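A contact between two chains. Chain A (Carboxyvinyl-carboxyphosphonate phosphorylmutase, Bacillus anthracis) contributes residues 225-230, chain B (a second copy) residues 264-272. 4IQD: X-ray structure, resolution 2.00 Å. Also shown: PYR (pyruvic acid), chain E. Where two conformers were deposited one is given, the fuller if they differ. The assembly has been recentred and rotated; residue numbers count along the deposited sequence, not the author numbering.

Chain A 225-230: PYYSAE
Chain B 264-272: TGSQKDALS

Two short segments, together burying 327 Å², meet through one direct hydrogen bond, two waters and the ring of Tyr A226. They run in opposite senses: Ser A228 CA lies 4.9 Å from Gly B265 CA, and Tyr A226 CA 6.5 Å from Lys B268 CA. Chain A turns tightly at Tyr A226 (-85/72), where Tyr A227 N bonds weakly to Pro A225 O at 2.9 Å, then extends through Tyr A227 (-74/150) and Ser A228 before its helix begins at Ala A229. Chain B leaves a helix at Gly B265, and Lys B268, Asp B269 and Ala B270 lie in a 3-10 segment that continues beyond them.

At the closer end, Ala A229 N donates to Gly B265 O (3.2 Å, 138° at the hydrogen). The first turn of a helix leaves such amides free, and the same carbonyl receives a CA-H...O contact from Ser A228 CA, 3.5 Å from Gly B265 O. Ser A228, at the N-cap with phi/psi -77/169, adopts chi1 p (64°), and its OG caps a backbone N just beyond the stretch. Gly B265 has phi/psi 93/-2, where a side chain would jam against the preceding carbonyl; an ideal CB would also sit 3.5 Å from Ser A228 CB.

Tyr A226, chi1 m (-57°) and chi2 97°, points its CB toward chain B and gives the largest covered area, 105 Å². Lys B268 (-54° m, 138° off, 80° p, 176° t) packs its aliphatic CG 3.5 Å from Tyr A226 CB. Leu B271 (chi1 -97°, off-well; chi2 48°, p) gives the ring an apolar methyl, CD2, 4.0 Å from Tyr A226 CE1. Gln B267 (p, m, chi3 54°) brings its end nearer chain A, OE1 approaching the ring edge 4.2 Å from Tyr A226 CD2; its amide suits a buried site because OE1 accepts from water while NE2 is bonded elsewhere in the structure. Tyr A227 (chi1 m, -68°; chi2 110°) directs its CB away from chain B; its carbonyl O receives two waters.

Ser B266, extended at -158/157 with chi1 t, points toward chain A; its OG accepts a weak bond from Lys B268 N (3.4 Å). One water links Ser B266 OG (2.5 Å), Gln B267 OE1 (2.8 Å) and Tyr A227 O (2.8 Å); another bridges Tyr A227 O (2.9 Å) and Gly B265 O (3.0 Å).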

# COMPACT_ATOMS: atom_id res chain seq x y z
N PRO A 225 -11.99 -4.57 -24.95
CA PRO A 225 -10.91 -4.06 -25.79
C PRO A 225 -10.44 -2.70 -25.30
O PRO A 225 -11.16 -2.03 -24.56
CB PRO A 225 -11.57 -3.92 -27.17
CG PRO A 225 -12.79 -4.76 -27.10
CD PRO A 225 -13.25 -4.67 -25.69
N TYR A 226 -9.25 -2.29 -25.70
CA TYR A 226 -8.68 -1.05 -25.20
C TYR A 226 -9.15 0.16 -25.98
O TYR A 226 -8.42 0.75 -26.76
CB TYR A 226 -7.15 -1.14 -25.15
CG TYR A 226 -6.68 -2.31 -24.32
CD1 TYR A 226 -6.34 -3.52 -24.92
CD2 TYR A 226 -6.62 -2.23 -22.94
CE1 TYR A 226 -5.93 -4.59 -24.18
CE2 TYR A 226 -6.21 -3.31 -22.18
CZ TYR A 226 -5.86 -4.49 -22.80
OH TYR A 226 -5.45 -5.57 -22.06
N TYR A 227 -10.41 0.51 -25.76
CA TYR A 227 -10.96 1.74 -26.30
C TYR A 227 -10.42 2.91 -25.51
O TYR A 227 -10.13 2.78 -24.32
CB TYR A 227 -12.48 1.74 -26.20
CG TYR A 227 -13.17 0.74 -27.10
CD1 TYR A 227 -13.80 -0.37 -26.57
CD2 TYR A 227 -13.19 0.92 -28.47
CE1 TYR A 227 -14.43 -1.29 -27.38
CE2 TYR A 227 -13.82 0.02 -29.29
CZ TYR A 227 -14.44 -1.09 -28.75
OH TYR A 227 -15.08 -1.99 -29.57
N SER A 228 -10.30 4.06 -26.16
CA SER A 228 -9.92 5.27 -25.44
C SER A 228 -11.14 5.78 -24.69
O SER A 228 -12.25 5.30 -24.90
CB SER A 228 -9.39 6.33 -26.41
OG SER A 228 -10.39 6.75 -27.32
N ALA A 229 -10.94 6.75 -23.81
CA ALA A 229 -12.04 7.34 -23.07
C ALA A 229 -12.96 8.11 -24.01
O ALA A 229 -14.18 8.11 -23.85
CB ALA A 229 -11.52 8.25 -21.97
N GLU A 230 -12.35 8.75 -25.01
CA GLU A 230 -13.10 9.46 -26.05
C GLU A 230 -13.97 8.47 -26.80
O GLU A 230 -15.12 8.77 -27.13
CB GLU A 230 -12.13 10.16 -27.01
CG GLU A 230 -12.79 10.78 -28.24
CD GLU A 230 -13.45 12.12 -27.94
OE1 GLU A 230 -13.19 12.68 -26.86
OE2 GLU A 230 -14.21 12.60 -28.80
N THR B 264 -3.21 10.10 -23.28
CA THR B 264 -3.50 9.27 -24.45
C THR B 264 -4.97 8.91 -24.48
O THR B 264 -5.57 8.75 -25.55
CB THR B 264 -2.66 7.97 -24.44
OG1 THR B 264 -1.29 8.28 -24.68
CG2 THR B 264 -3.14 6.99 -25.49
N GLY B 265 -5.55 8.79 -23.30
CA GLY B 265 -6.91 8.33 -23.16
C GLY B 265 -6.92 6.83 -22.92
O GLY B 265 -7.98 6.23 -22.73
N SER B 266 -5.73 6.23 -22.92
CA SER B 266 -5.63 4.78 -22.79
C SER B 266 -4.29 4.26 -22.27
O SER B 266 -3.26 4.92 -22.42
CB SER B 266 -5.97 4.10 -24.11
OG SER B 266 -5.94 2.70 -23.97
N GLN B 267 -4.31 3.06 -21.69
CA GLN B 267 -3.12 2.45 -21.10
C GLN B 267 -2.47 1.39 -21.98
O GLN B 267 -1.60 0.65 -21.51
CB GLN B 267 -3.47 1.84 -19.73
CG GLN B 267 -4.21 0.51 -19.78
CD GLN B 267 -5.71 0.66 -19.91
OE1 GLN B 267 -6.21 1.33 -20.81
NE2 GLN B 267 -6.44 0.03 -18.99
N LYS B 268 -2.88 1.33 -23.25
CA LYS B 268 -2.38 0.32 -24.20
C LYS B 268 -0.87 0.19 -24.22
O LYS B 268 -0.33 -0.92 -24.31
CB LYS B 268 -2.82 0.66 -25.62
CG LYS B 268 -4.30 0.87 -25.80
CD LYS B 268 -4.58 2.06 -26.71
CE LYS B 268 -4.43 1.72 -28.17
NZ LYS B 268 -4.82 2.89 -29.01
N ASP B 269 -0.18 1.32 -24.13
CA ASP B 269 1.26 1.37 -24.33
C ASP B 269 2.04 0.99 -23.07
O ASP B 269 3.27 0.99 -23.08
CB ASP B 269 1.67 2.76 -24.81
CG ASP B 269 0.92 3.18 -26.06
OD1 ASP B 269 0.42 2.30 -26.79
OD2 ASP B 269 0.82 4.40 -26.32
N ALA B 270 1.32 0.66 -22.00
CA ALA B 270 1.95 0.22 -20.76
C ALA B 270 1.74 -1.25 -20.47
O ALA B 270 2.08 -1.73 -19.39
CB ALA B 270 1.46 1.07 -19.59
N LEU B 271 1.16 -1.97 -21.43
CA LEU B 271 0.82 -3.38 -21.24
C LEU B 271 2.03 -4.23 -20.86
O LEU B 271 1.92 -5.14 -20.04
CB LEU B 271 0.15 -3.94 -22.49
CG LEU B 271 -1.38 -3.99 -22.48
CD1 LEU B 271 -1.97 -2.66 -22.03
CD2 LEU B 271 -1.92 -4.36 -23.86
N SER B 272 3.18 -3.92 -21.44
CA SER B 272 4.41 -4.65 -21.12
C SER B 272 5.01 -4.23 -19.78
O SER B 272 5.87 -4.93 -19.24
CB SER B 272 5.44 -4.48 -22.24
OG SER B 272 4.98 -5.08 -23.44
C PYR E . -9.69 0.11 -30.67
O PYR E . -10.18 -0.33 -29.54
OXT PYR E . -10.50 0.64 -31.56
CA PYR E . -8.33 0.01 -30.93
O3 PYR E . -7.89 0.14 -32.16
CB PYR E . -7.35 -0.24 -29.82
O HOH W 1 -7.91 1.59 -23.02
O HOH W 2 -9.70 3.98 -21.75